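PDB 5EHK: lantibiotic dehydratase from Microbispora corallina, which probably dehydrates serines and threonines of the NAI-107 precursor peptide, adding glutamate from glutamyl-tRNA and then eliminating it. Local coordinates for residues Phe6-Val11 against Val788-Arg793; Arg153-Ala158 against Glu375-Glu380; Val194-His199 against Val248-Leu253; Ser227-Arg232 against Gln278-Thr283. All coordinates share one frame; numbering follows the deposited sequence.

Contact 1: Phe6-Val11 against Val788-Arg793; sequences FRAWDV and VPLERR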
loop_
_atom_site.group_PDB
_atom_site.type_symbol
_atom_site.label_atom_id
_atom_site.label_comp_id
_atom_site.label_asym_id
_atom_site.label_seq_id
_atom_site.Cartn_x
_atom_site.Cartn_y
_atom_site.Cartn_z
ATOM N N PHE A 6 -22.823 -4.209 28.815
ATOM C CA PHE A 6 -23.300 -5.529 28.403
ATOM C C PHE A 6 -23.921 -6.267 29.594
ATOM O O PHE A 6 -23.455 -6.123 30.732
ATOM C CB PHE A 6 -22.175 -6.379 27.789
ATOM C CG PHE A 6 -21.482 -5.721 26.636
ATOM C CD1 PHE A 6 -22.129 -5.562 25.419
ATOM C CD2 PHE A 6 -20.188 -5.248 26.775
ATOM C CE1 PHE A 6 -21.501 -4.949 24.362
ATOM C CE2 PHE A 6 -19.549 -4.633 25.732
ATOM C CZ PHE A 6 -20.212 -4.478 24.512
ATOM N N ARG A 7 -24.982 -7.031 29.320
ATOM C CA ARG A 7 -25.594 -7.925 30.293
ATOM C C ARG A 7 -25.509 -9.333 29.711
ATOM O O ARG A 7 -25.934 -9.552 28.586
ATOM C CB ARG A 7 -27.072 -7.550 30.477
ATOM C CG ARG A 7 -27.889 -8.510 31.367
ATOM C CD ARG A 7 -29.424 -8.300 31.229
ATOM N NE ARG A 7 -29.855 -6.924 31.481
ATOM C CZ ARG A 7 -30.223 -6.453 32.670
ATOM N NH1 ARG A 7 -30.204 -7.256 33.727
ATOM N NH2 ARG A 7 -30.581 -5.174 32.804
ATOM N N ALA A 8 -24.979 -10.290 30.469
ATOM C CA ALA A 8 -24.931 -11.687 30.014
ATOM C C ALA A 8 -26.300 -12.360 30.096
ATOM O O ALA A 8 -27.183 -11.926 30.845
ATOM C CB ALA A 8 -23.903 -12.488 30.809
ATOM N N TRP A 9 -26.481 -13.403 29.297
ATOM C CA TRP A 9 -27.685 -14.239 29.331
ATOM C C TRP A 9 -27.773 -15.017 30.634
ATOM O O TRP A 9 -26.766 -15.210 31.305
ATOM C CB TRP A 9 -27.642 -15.256 28.197
ATOM C CG TRP A 9 -28.060 -14.768 26.860
ATOM C CD1 TRP A 9 -28.332 -13.480 26.488
ATOM C CD2 TRP A 9 -28.265 -15.573 25.703
ATOM N NE1 TRP A 9 -28.708 -13.442 25.163
ATOM C CE2 TRP A 9 -28.660 -14.717 24.657
ATOM C CE3 TRP A 9 -28.164 -16.938 25.453
ATOM C CZ2 TRP A 9 -28.947 -15.179 23.386
ATOM C CZ3 TRP A 9 -28.449 -17.399 24.192
ATOM C CH2 TRP A 9 -28.837 -16.521 23.170
ATOM N N ASP A 10 -28.963 -15.507 30.974
ATOM C CA ASP A 10 -29.090 -16.341 32.165
ATOM C C ASP A 10 -28.386 -17.667 31.944
ATOM O O ASP A 10 -27.656 -18.130 32.820
ATOM C CB ASP A 10 -30.553 -16.670 32.476
ATOM C CG ASP A 10 -31.329 -15.491 33.009
ATOM O OD1 ASP A 10 -30.704 -14.504 33.447
ATOM O OD2 ASP A 10 -32.574 -15.585 33.026
ATOM N N VAL A 11 -28.607 -18.276 30.777
ATOM C CA VAL A 11 -28.021 -19.580 30.479
ATOM C C VAL A 11 -26.783 -19.408 29.638
ATOM O O VAL A 11 -26.580 -18.345 29.039
ATOM C CB VAL A 11 -28.985 -20.507 29.729
ATOM C CG1 VAL A 11 -30.255 -20.699 30.532
ATOM C CG2 VAL A 11 -29.296 -19.945 28.353
ATOM N N VAL A 788 -20.447 -17.732 27.036
ATOM C CA VAL A 788 -21.467 -16.861 27.575
ATOM C C VAL A 788 -21.809 -15.723 26.637
ATOM O O VAL A 788 -20.980 -14.890 26.366
ATOM C CB VAL A 788 -21.058 -16.361 28.993
ATOM C CG1 VAL A 788 -19.561 -16.434 29.189
ATOM C CG2 VAL A 788 -21.639 -14.972 29.310
ATOM N N PRO A 789 -23.039 -15.720 26.107
ATOM C CA PRO A 789 -23.547 -14.626 25.265
ATOM C C PRO A 789 -23.815 -13.380 26.096
ATOM O O PRO A 789 -24.061 -13.498 27.281
ATOM C CB PRO A 789 -24.868 -15.180 24.720
ATOM C CG PRO A 789 -24.724 -16.687 24.854
ATOM C CD PRO A 789 -23.925 -16.895 26.097
ATOM N N LEU A 790 -23.764 -12.209 25.478
ATOM C CA LEU A 790 -24.045 -10.939 26.138
ATOM C C LEU A 790 -24.742 -10.032 25.126
ATOM O O LEU A 790 -24.464 -10.128 23.927
ATOM C CB LEU A 790 -22.753 -10.280 26.643
ATOM C CG LEU A 790 -21.916 -11.031 27.697
ATOM C CD1 LEU A 790 -20.854 -11.848 27.022
ATOM C CD2 LEU A 790 -21.279 -10.118 28.757
ATOM N N GLU A 791 -25.669 -9.191 25.588
ATOM C CA GLU A 791 -26.374 -8.259 24.706
ATOM C C GLU A 791 -26.167 -6.850 25.204
ATOM O O GLU A 791 -25.867 -6.651 26.382
ATOM C CB GLU A 791 -27.876 -8.538 24.667
ATOM C CG GLU A 791 -28.258 -9.961 24.309
ATOM C CD GLU A 791 -29.774 -10.180 24.289
ATOM O OE1 GLU A 791 -30.526 -9.248 24.672
ATOM O OE2 GLU A 791 -30.209 -11.268 23.840
ATOM N N ARG A 792 -26.338 -5.866 24.326
ATOM C CA ARG A 792 -26.339 -4.487 24.780
ATOM C C ARG A 792 -27.413 -4.341 25.863
ATOM O O ARG A 792 -28.568 -4.720 25.647
ATOM C CB ARG A 792 -26.622 -3.558 23.614
ATOM C CG ARG A 792 -26.460 -2.080 23.948
ATOM C CD ARG A 792 -26.729 -1.169 22.730
ATOM N NE ARG A 792 -27.998 -1.471 22.068
ATOM C CZ ARG A 792 -28.101 -1.993 20.852
ATOM N NH1 ARG A 792 -27.008 -2.250 20.151
ATOM N NH2 ARG A 792 -29.296 -2.244 20.332
ATOM N N ARG A 793 -27.024 -3.829 27.033
ATOM C CA ARG A 793 -27.940 -3.672 28.180
ATOM C C ARG A 793 -29.089 -2.710 27.840
ATOM O O ARG A 793 -30.250 -3.094 27.902
ATOM C CB ARG A 793 -27.166 -3.224 29.447
ATOM C CG ARG A 793 -27.958 -3.256 30.770
ATOM C CD ARG A 793 -27.080 -2.970 32.011
ATOM N NE ARG A 793 -26.127 -4.051 32.258
ATOM C CZ ARG A 793 -26.393 -5.141 32.975
ATOM N NH1 ARG A 793 -27.583 -5.296 33.534
ATOM N NH2 ARG A 793 -25.477 -6.091 33.121
#
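The Trp9 ring lies with one face over Pro789, whose CB sits 3.8 Å from the centroid of the five-membered ring in a CH-pi contact. Pro789 CG reaches CE3 of Trp9. At the edge of the indole, NE1 of Trp9 donates a hydrogen bond of 3.0 Å to OE2 of Glu791. The donor meets that oxygen from above the carboxylate plane, and ring and carboxylate are turned 75° apart. Arg554 adds a cation-pi contact to Trp9. NH1 of Arg793 lies over one face of the Arg7 guanidinium; the two are like charges, their planes 54° apart. Glu387 forms a salt bridge with Arg793 and probably offsets part of the charge. Arg793 lays its own guanidinium face on CB of Arg7 and donates from NH2 to Phe6 O at 3.1 Å. The Phe6 ring turns its edge to Glu791 O and Arg792 N. The backbones hold the register: Arg7 N bonds to Glu791 O at 3.1 Å, nearly along the C=O axis, and Glu791 N returns to Arg7 O at 3.0 Å. Trp9 N reaches Pro789 O. On the face of Ala8 and Leu790, opposite that of Arg7 and Glu791, Ala8 CB packs on Val788 CG2 and Leu790 CG, under helix 380-395. This antiparallel beta pairing joins strand 6-17, itself also paired with strand 147-155, to strand 785-792 across 777 residues of chain.

Contact 2: Arg153-Ala158 against Glu375-Glu380; sequences RFDTSA and EVRLPE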
loop_
_atom_site.group_PDB
_atom_site.type_symbol
_atom_site.label_atom_id
_atom_site.label_comp_id
_atom_site.label_asym_id
_atom_site.label_seq_id
_atom_site.Cartn_x
_atom_site.Cartn_y
_atom_site.Cartn_z
ATOM N N ARG A 153 -26.014 -22.401 33.978
ATOM C CA ARG A 153 -26.843 -21.266 34.342
ATOM C C ARG A 153 -26.166 -20.407 35.377
ATOM O O ARG A 153 -25.390 -20.890 36.194
ATOM C CB ARG A 153 -28.162 -21.791 34.899
ATOM C CG ARG A 153 -29.142 -20.740 35.373
ATOM C CD ARG A 153 -30.373 -21.427 35.889
ATOM N NE ARG A 153 -30.955 -22.181 34.785
ATOM C CZ ARG A 153 -31.824 -21.684 33.912
ATOM N NH1 ARG A 153 -32.240 -20.424 34.021
ATOM N NH2 ARG A 153 -32.285 -22.458 32.937
ATOM N N PHE A 154 -26.468 -19.121 35.345
ATOM C CA PHE A 154 -26.069 -18.253 36.424
ATOM C C PHE A 154 -27.138 -18.328 37.498
ATOM O O PHE A 154 -28.340 -18.399 37.211
ATOM C CB PHE A 154 -25.884 -16.825 35.947
ATOM C CG PHE A 154 -24.663 -16.631 35.097
ATOM C CD1 PHE A 154 -23.394 -16.779 35.642
ATOM C CD2 PHE A 154 -24.783 -16.273 33.753
ATOM C CE1 PHE A 154 -22.270 -16.592 34.861
ATOM C CE2 PHE A 154 -23.657 -16.079 32.967
ATOM C CZ PHE A 154 -22.400 -16.235 33.521
ATOM N N ASP A 155 -26.683 -18.320 38.740
ATOM C CA ASP A 155 -27.521 -18.624 39.877
ATOM C C ASP A 155 -27.012 -17.813 41.053
ATOM O O ASP A 155 -26.207 -16.884 40.876
ATOM C CB ASP A 155 -27.401 -20.118 40.176
ATOM C CG ASP A 155 -28.589 -20.660 40.927
ATOM O OD1 ASP A 155 -29.626 -19.968 40.933
ATOM O OD2 ASP A 155 -28.491 -21.786 41.476
ATOM N N THR A 156 -27.464 -18.159 42.255
ATOM C CA THR A 156 -26.921 -17.533 43.451
ATOM C C THR A 156 -26.012 -18.532 44.150
ATOM O O THR A 156 -25.254 -18.179 45.050
ATOM C CB THR A 156 -28.043 -17.006 44.382
ATOM O OG1 THR A 156 -29.033 -18.025 44.559
ATOM C CG2 THR A 156 -28.719 -15.779 43.757
ATOM N N SER A 157 -26.018 -19.763 43.654
ATOM C CA SER A 157 -25.237 -20.832 44.264
ATOM C C SER A 157 -24.430 -21.645 43.253
ATOM O O SER A 157 -24.996 -22.237 42.326
ATOM C CB SER A 157 -26.163 -21.754 45.063
ATOM O OG SER A 157 -27.167 -22.315 44.228
ATOM N N ALA A 158 -23.117 -21.700 43.454
ATOM C CA ALA A 158 -22.242 -22.501 42.599
ATOM C C ALA A 158 -22.627 -23.970 42.665
ATOM O O ALA A 158 -23.114 -24.435 43.693
ATOM C CB ALA A 158 -20.795 -22.327 43.004
ATOM N N GLU A 375 -23.677 -30.898 35.186
ATOM C CA GLU A 375 -24.461 -29.747 35.548
ATOM C C GLU A 375 -23.515 -28.686 36.068
ATOM O O GLU A 375 -22.664 -28.953 36.907
ATOM C CB GLU A 375 -25.536 -30.124 36.562
ATOM C CG GLU A 375 -26.501 -28.997 36.872
ATOM C CD GLU A 375 -27.588 -29.413 37.854
ATOM O OE1 GLU A 375 -27.500 -30.536 38.419
ATOM O OE2 GLU A 375 -28.510 -28.593 38.079
ATOM N N VAL A 376 -23.620 -27.494 35.502
ATOM C CA VAL A 376 -22.782 -26.399 35.928
ATOM C C VAL A 376 -23.612 -25.186 36.279
ATOM O O VAL A 376 -24.484 -24.766 35.514
ATOM C CB VAL A 376 -21.743 -26.023 34.868
ATOM C CG1 VAL A 376 -21.028 -24.746 35.279
ATOM C CG2 VAL A 376 -20.737 -27.148 34.691
ATOM N N ARG A 377 -23.360 -24.640 37.460
ATOM C CA ARG A 377 -23.992 -23.397 37.841
ATOM C C ARG A 377 -22.950 -22.456 38.380
ATOM O O ARG A 377 -22.030 -22.869 39.075
ATOM C CB ARG A 377 -25.103 -23.628 38.862
ATOM C CG ARG A 377 -26.367 -24.156 38.232
ATOM C CD ARG A 377 -27.292 -24.736 39.263
ATOM N NE ARG A 377 -28.324 -25.547 38.629
ATOM C CZ ARG A 377 -29.553 -25.116 38.382
ATOM N NH1 ARG A 377 -29.905 -23.884 38.731
ATOM N NH2 ARG A 377 -30.428 -25.922 37.796
ATOM N N LEU A 378 -23.083 -21.185 38.046
ATOM C CA LEU A 378 -22.108 -20.224 38.504
ATOM C C LEU A 378 -22.857 -19.064 39.139
ATOM O O LEU A 378 -23.925 -18.683 38.677
ATOM C CB LEU A 378 -21.251 -19.739 37.334
ATOM C CG LEU A 378 -20.492 -20.749 36.475
ATOM C CD1 LEU A 378 -19.917 -20.017 35.273
ATOM C CD2 LEU A 378 -19.367 -21.430 37.260
ATOM N N PRO A 379 -22.306 -18.521 40.230
ATOM C CA PRO A 379 -22.958 -17.441 40.967
ATOM C C PRO A 379 -22.931 -16.162 40.165
ATOM O O PRO A 379 -22.199 -16.064 39.186
ATOM C CB PRO A 379 -22.065 -17.283 42.193
ATOM C CG PRO A 379 -20.724 -17.699 41.727
ATOM C CD PRO A 379 -21.012 -18.882 40.832
ATOM N N GLU A 380 -23.696 -15.182 40.612
ATOM C CA GLU A 380 -23.769 -13.899 39.948
ATOM C C GLU A 380 -22.459 -13.100 39.950
ATOM O O GLU A 380 -22.262 -12.234 39.104
ATOM C CB GLU A 380 -24.891 -13.068 40.584
ATOM C CG GLU A 380 -26.270 -13.634 40.370
ATOM C CD GLU A 380 -26.677 -13.617 38.905
ATOM O OE1 GLU A 380 -26.239 -12.675 38.187
ATOM O OE2 GLU A 380 -27.421 -14.542 38.482
#
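Strands 147-155 and 366-379 pair in parallel here. Three backbone hydrogen bonds tie them. Arg153 N donates to Val376 O at 3.2 Å. Leu378 N donates to Arg153 O at 3.0 Å, nearly along the C=O axis. Asp155 N donates to Leu378 O at 2.8 Å. Arg153 and Arg377 lie side by side on one face, pointing the same way. Arg377 is stretched out from CG to NE, and its NE donates in the guanidinium plane to Glu375 OE2 at 3.1 Å, as part of a salt bridge. On the Asp155 side, OD2 makes a long salt bridge of 3.7 Å with Arg377 NH1. Ser157 OG also bonds to Asp155 OD2, from above the carboxylate plane. On the face of Phe154 and Leu378, the ring atom CD1 of Phe154 packs 4.0 Å from Leu378 CB, while Phe12 meets Phe154 edge to face. Glu380 bends at chi2 (-65°), which brings OE2 near Phe154 CB, and Arg383 pairs with that carboxylate. Pro379 takes the N-cap position. Asp155, Arg377 and Glu375 thus form a salt-bridge network at a strand-to-helix junction, close to where strand 366-379 gives way to helix 380-395.

Contact 3: Val194-His199 against Val248-Leu253; sequences VTVQAH and VLAGRL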
loop_
_atom_site.group_PDB
_atom_site.type_symbol
_atom_site.label_atom_id
_atom_site.label_comp_id
_atom_site.label_asym_id
_atom_site.label_seq_id
_atom_site.Cartn_x
_atom_site.Cartn_y
_atom_site.Cartn_z
ATOM N N VAL A 194 -41.491 -33.229 -5.688
ATOM C CA VAL A 194 -40.951 -32.156 -4.860
ATOM C C VAL A 194 -41.095 -30.776 -5.518
ATOM O O VAL A 194 -41.444 -30.660 -6.703
ATOM C CB VAL A 194 -39.464 -32.392 -4.580
ATOM C CG1 VAL A 194 -39.239 -33.820 -4.087
ATOM C CG2 VAL A 194 -38.658 -32.138 -5.844
ATOM N N THR A 195 -40.794 -29.734 -4.748
ATOM C CA THR A 195 -40.778 -28.370 -5.263
ATOM C C THR A 195 -39.381 -27.957 -5.765
ATOM O O THR A 195 -38.365 -28.464 -5.283
ATOM C CB THR A 195 -41.247 -27.380 -4.182
ATOM O OG1 THR A 195 -40.448 -27.523 -3.001
ATOM C CG2 THR A 195 -42.710 -27.620 -3.835
ATOM N N VAL A 196 -39.329 -27.048 -6.739
ATOM C CA VAL A 196 -38.044 -26.497 -7.207
ATOM C C VAL A 196 -38.093 -24.965 -7.196
ATOM O O VAL A 196 -39.186 -24.367 -7.240
ATOM C CB VAL A 196 -37.661 -26.971 -8.628
ATOM C CG1 VAL A 196 -37.470 -28.472 -8.649
ATOM C CG2 VAL A 196 -38.716 -26.562 -9.626
ATOM N N GLN A 197 -36.922 -24.333 -7.117
ATOM C CA GLN A 197 -36.842 -22.876 -7.207
ATOM C C GLN A 197 -35.554 -22.428 -7.853
ATOM O O GLN A 197 -34.564 -23.171 -7.862
ATOM C CB GLN A 197 -36.970 -22.210 -5.849
ATOM C CG GLN A 197 -35.704 -22.199 -5.020
ATOM C CD GLN A 197 -35.969 -21.740 -3.597
ATOM O OE1 GLN A 197 -36.167 -22.549 -2.696
ATOM N NE2 GLN A 197 -35.979 -20.438 -3.391
ATOM N N ALA A 198 -35.563 -21.215 -8.408
ATOM C CA ALA A 198 -34.354 -20.681 -9.031
ATOM C C ALA A 198 -33.302 -20.391 -7.975
ATOM O O ALA A 198 -33.602 -19.840 -6.919
ATOM C CB ALA A 198 -34.652 -19.443 -9.825
ATOM N N HIS A 199 -32.076 -20.809 -8.249
ATOM C CA HIS A 199 -30.933 -20.494 -7.405
ATOM C C HIS A 199 -30.924 -18.978 -7.221
ATOM O O HIS A 199 -31.137 -18.233 -8.174
ATOM C CB HIS A 199 -29.652 -20.942 -8.106
ATOM C CG HIS A 199 -28.440 -20.934 -7.225
ATOM N ND1 HIS A 199 -27.906 -19.778 -6.694
ATOM C CD2 HIS A 199 -27.630 -21.938 -6.825
ATOM C CE1 HIS A 199 -26.838 -20.078 -5.978
ATOM N NE2 HIS A 199 -26.646 -21.381 -6.046
ATOM N N VAL A 248 -41.926 -23.694 -6.231
ATOM C CA VAL A 248 -43.141 -24.133 -6.916
ATOM C C VAL A 248 -43.042 -25.626 -7.175
ATOM O O VAL A 248 -41.942 -26.142 -7.407
ATOM C CB VAL A 248 -43.321 -23.391 -8.276
ATOM C CG1 VAL A 248 -42.369 -23.930 -9.351
ATOM C CG2 VAL A 248 -44.741 -23.488 -8.760
ATOM N N LEU A 249 -44.177 -26.326 -7.134
ATOM C CA LEU A 249 -44.191 -27.771 -7.383
ATOM C C LEU A 249 -43.693 -28.108 -8.797
ATOM O O LEU A 249 -44.207 -27.568 -9.776
ATOM C CB LEU A 249 -45.585 -28.344 -7.132
ATOM C CG LEU A 249 -45.759 -29.852 -7.349
ATOM C CD1 LEU A 249 -44.795 -30.657 -6.493
ATOM C CD2 LEU A 249 -47.195 -30.251 -7.032
ATOM N N ALA A 250 -42.691 -28.985 -8.905
ATOM C CA ALA A 250 -41.993 -29.193 -10.181
ATOM C C ALA A 250 -42.897 -29.729 -11.276
ATOM O O ALA A 250 -42.761 -29.359 -12.437
ATOM C CB ALA A 250 -40.801 -30.097 -10.002
ATOM N N GLY A 251 -43.830 -30.594 -10.897
ATOM C CA GLY A 251 -44.760 -31.173 -11.852
ATOM C C GLY A 251 -45.659 -30.128 -12.484
ATOM O O GLY A 251 -45.665 -29.998 -13.701
ATOM N N ARG A 252 -46.371 -29.357 -11.662
ATOM C CA ARG A 252 -47.225 -28.276 -12.156
ATOM C C ARG A 252 -46.410 -27.295 -13.008
ATOM O O ARG A 252 -46.909 -26.749 -13.997
ATOM C CB ARG A 252 -47.892 -27.530 -10.989
ATOM C CG ARG A 252 -48.779 -28.406 -10.107
ATOM C CD ARG A 252 -49.344 -27.692 -8.874
ATOM N NE ARG A 252 -50.318 -28.546 -8.184
ATOM C CZ ARG A 252 -51.152 -28.140 -7.222
ATOM N NH1 ARG A 252 -51.142 -26.874 -6.814
ATOM N NH2 ARG A 252 -52.004 -29.000 -6.666
ATOM N N LEU A 253 -45.150 -27.095 -12.635
ATOM C CA LEU A 253 -44.257 -26.219 -13.385
ATOM C C LEU A 253 -43.981 -26.776 -14.776
ATOM O O LEU A 253 -44.089 -26.062 -15.775
ATOM C CB LEU A 253 -42.938 -26.011 -12.633
ATOM C CG LEU A 253 -41.895 -25.182 -13.390
ATOM C CD1 LEU A 253 -42.250 -23.734 -13.354
ATOM C CD2 LEU A 253 -40.493 -25.377 -12.817
#
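From its CB, Val196 sends two methyl groups toward the start of helix 250-260. CG1 stands anti to the carbonyl carbon (chi1 -63°) and meets Ala250 CB at 3.9 Å. CG2 takes the crowded position between the backbone N and the carbonyl carbon, and touches Leu253 CD2 at 3.8 Å. The Leu253 side chain crosses that of Val196 at about a right angle. Thr283 of the next strand also touches Val196. Three backbone bonds fix the pair. Val196 N donates to Val248 O at 2.8 Å and Val248 N donates back to Val196 O at 3.0 Å. Ala250 N donates to Val194 O at 3.0 Å, with the donor in the carbonyl plane. Thus the first residue of the helix is still tied to the neighbouring segment. Leu249, the N-cap residue, brings its CD1 close to Val194 O (3.4 Å). The small antiparallel sheet of strands 248-249, 195-198 and 281-283, with its neighbouring helices, is probably part of a winged-helix-like peptide-recognition domain, as in related dehydratases.

Contact 4: Ser227-Arg232 against Gln278-Thr283; sequences STVSAR and QELLIT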
loop_
_atom_site.group_PDB
_atom_site.type_symbol
_atom_site.label_atom_id
_atom_site.label_comp_id
_atom_site.label_asym_id
_atom_site.label_seq_id
_atom_site.Cartn_x
_atom_site.Cartn_y
_atom_site.Cartn_z
ATOM N N SER A 227 -16.458 -24.880 -10.774
ATOM C CA SER A 227 -15.867 -23.544 -10.853
ATOM C C SER A 227 -16.879 -22.465 -11.258
ATOM O O SER A 227 -17.053 -21.461 -10.559
ATOM C CB SER A 227 -14.702 -23.544 -11.848
ATOM O OG SER A 227 -14.237 -22.226 -12.098
ATOM N N THR A 228 -17.542 -22.677 -12.393
ATOM C CA THR A 228 -18.546 -21.742 -12.900
ATOM C C THR A 228 -19.467 -22.423 -13.916
ATOM O O THR A 228 -19.042 -23.309 -14.661
ATOM C CB THR A 228 -17.904 -20.464 -13.495
ATOM O OG1 THR A 228 -18.863 -19.792 -14.316
ATOM C CG2 THR A 228 -16.710 -20.810 -14.359
ATOM N N VAL A 229 -20.741 -22.040 -13.909
ATOM C CA VAL A 229 -21.711 -22.607 -14.837
ATOM C C VAL A 229 -22.272 -21.540 -15.773
ATOM O O VAL A 229 -22.827 -20.542 -15.312
ATOM C CB VAL A 229 -22.858 -23.292 -14.086
ATOM C CG1 VAL A 229 -24.097 -23.416 -14.983
ATOM C CG2 VAL A 229 -22.404 -24.653 -13.582
ATOM N N SER A 230 -22.137 -21.755 -17.080
ATOM C CA SER A 230 -22.643 -20.808 -18.079
ATOM C C SER A 230 -23.604 -21.487 -19.026
ATOM O O SER A 230 -23.172 -22.212 -19.919
ATOM C CB SER A 230 -21.490 -20.223 -18.896
ATOM O OG SER A 230 -21.941 -19.200 -19.769
ATOM N N ALA A 231 -24.902 -21.260 -18.837
ATOM C CA ALA A 231 -25.914 -21.864 -19.705
ATOM C C ALA A 231 -26.494 -20.823 -20.664
ATOM O O ALA A 231 -26.586 -19.654 -20.310
ATOM C CB ALA A 231 -27.017 -22.468 -18.864
ATOM N N ARG A 232 -26.876 -21.229 -21.874
ATOM C CA ARG A 232 -27.578 -20.309 -22.766
ATOM C C ARG A 232 -29.005 -20.067 -22.263
ATOM O O ARG A 232 -29.720 -21.005 -21.902
ATOM C CB ARG A 232 -27.617 -20.824 -24.204
ATOM C CG ARG A 232 -28.353 -19.881 -25.164
ATOM C CD ARG A 232 -28.454 -20.425 -26.585
ATOM N NE ARG A 232 -27.145 -20.788 -27.140
ATOM C CZ ARG A 232 -26.355 -19.974 -27.848
ATOM N NH1 ARG A 232 -26.728 -18.722 -28.105
ATOM N NH2 ARG A 232 -25.186 -20.419 -28.307
ATOM N N GLN A 278 -27.337 -28.712 -12.919
ATOM C CA GLN A 278 -26.331 -27.674 -13.088
ATOM C C GLN A 278 -26.419 -26.693 -11.949
ATOM O O GLN A 278 -25.644 -25.737 -11.873
ATOM C CB GLN A 278 -26.551 -26.886 -14.375
ATOM C CG GLN A 278 -26.573 -27.671 -15.665
ATOM C CD GLN A 278 -26.820 -26.753 -16.860
ATOM O OE1 GLN A 278 -25.927 -26.015 -17.279
ATOM N NE2 GLN A 278 -28.050 -26.765 -17.383
ATOM N N GLU A 279 -27.374 -26.944 -11.069
ATOM C CA GLU A 279 -27.651 -26.060 -9.954
ATOM C C GLU A 279 -28.209 -24.714 -10.391
ATOM O O GLU A 279 -28.038 -23.730 -9.693
ATOM C CB GLU A 279 -26.422 -25.888 -9.065
ATOM C CG GLU A 279 -26.313 -26.976 -8.028
ATOM C CD GLU A 279 -25.139 -26.788 -7.115
ATOM O OE1 GLU A 279 -24.141 -26.193 -7.567
ATOM O OE2 GLU A 279 -25.211 -27.244 -5.954
ATOM N N LEU A 280 -28.844 -24.671 -11.560
ATOM C CA LEU A 280 -29.631 -23.510 -11.953
ATOM C C LEU A 280 -30.947 -23.585 -11.182
ATOM O O LEU A 280 -31.626 -22.579 -10.982
ATOM C CB LEU A 280 -29.920 -23.525 -13.455
ATOM C CG LEU A 280 -28.753 -23.369 -14.432
ATOM C CD1 LEU A 280 -29.253 -22.922 -15.783
ATOM C CD2 LEU A 280 -27.746 -22.397 -13.901
ATOM N N LEU A 281 -31.318 -24.796 -10.776
ATOM C CA LEU A 281 -32.456 -24.990 -9.887
ATOM C C LEU A 281 -32.014 -25.684 -8.616
ATOM O O LEU A 281 -30.963 -26.318 -8.581
ATOM C CB LEU A 281 -33.575 -25.782 -10.548
ATOM C CG LEU A 281 -34.389 -25.063 -11.612
ATOM C CD1 LEU A 281 -35.200 -26.074 -12.409
ATOM C CD2 LEU A 281 -35.293 -24.047 -10.951
ATOM N N ILE A 282 -32.800 -25.512 -7.561
ATOM C CA ILE A 282 -32.548 -26.150 -6.280
ATOM C C ILE A 282 -33.801 -26.913 -5.892
ATOM O O ILE A 282 -34.867 -26.300 -5.746
ATOM C CB ILE A 282 -32.275 -25.111 -5.195
ATOM C CG1 ILE A 282 -30.995 -24.332 -5.517
ATOM C CG2 ILE A 282 -32.190 -25.788 -3.844
ATOM C CD1 ILE A 282 -30.649 -23.245 -4.513
ATOM N N THR A 283 -33.687 -28.238 -5.751
ATOM C CA THR A 283 -34.855 -29.065 -5.411
ATOM C C THR A 283 -35.061 -29.037 -3.909
ATOM O O THR A 283 -34.115 -28.772 -3.167
ATOM C CB THR A 283 -34.736 -30.536 -5.905
ATOM O OG1 THR A 283 -33.777 -31.245 -5.108
ATOM C CG2 THR A 283 -34.289 -30.579 -7.352
#
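Ser230 OG is the best-held polar atom, with two hydrogen-bond partners: Arg208 NH1 of the same chain and Asp833 OD2 of the second subunit. Its side chain points away from 278-283, so the serine faces the dimer partner while its neighbours Val229 and Ala231 face inward. No hydrogen bond crosses between 227-232 and 278-283, and the contact is made by packing alone. Val229 CG1 stands anti to the backbone N (chi1 159°) and touches Leu280 CD2 at 3.9 Å. Val229 CG1 also lies 3.9 Å from Gln278 OE1, and Val229 CG2 lies 3.8 Å from Gln278 O. Ala231 CB meets the other branch, Leu280 CD1, at 3.8 Å. Leu280 therefore spreads its two methyls, one to each inward residue of the strand. The Gln278 side chain runs out extended beyond CG and crosses Val229 at about a right angle, bringing OE1 to 4.0 Å from Ala231 CB. Glu279, with a positive phi of 67°, turns the chain out of helix 267-278 and lets Leu280 swing in beside the helix end. Ile209 of strand 208-212 also touches Leu280 and Ala231. An outer strand of a three-stranded antiparallel sheet packed by the end of a helix resembles the RiPP recognition element, where such a strand and helix flank the groove for the leader peptide. A like role here is probable, not established.

The four contacts form two pairs. Contacts 1 and 2 have centres 15 Å apart and share a sheet: strand 6-17 sits between strands 785-792 and 147-155, and Asp10 O lies 3.0 Å from Phe154 N, a probable hydrogen bond. Contacts 3 and 4 are also 15 Å apart by their centres. They meet where strands 195-198 and 281-283 pair, with Gln197 O 2.9 Å from Ile282 N, again a probable hydrogen bond. Along the chain these two interleave. The pairs lie well apart: the nearest atoms of contacts 1 and 3 are about 28 Å apart, and those of contacts 2 and 4 about 37 Å. Contacts 3 and 4 probably belong to the peptide-recognition domain.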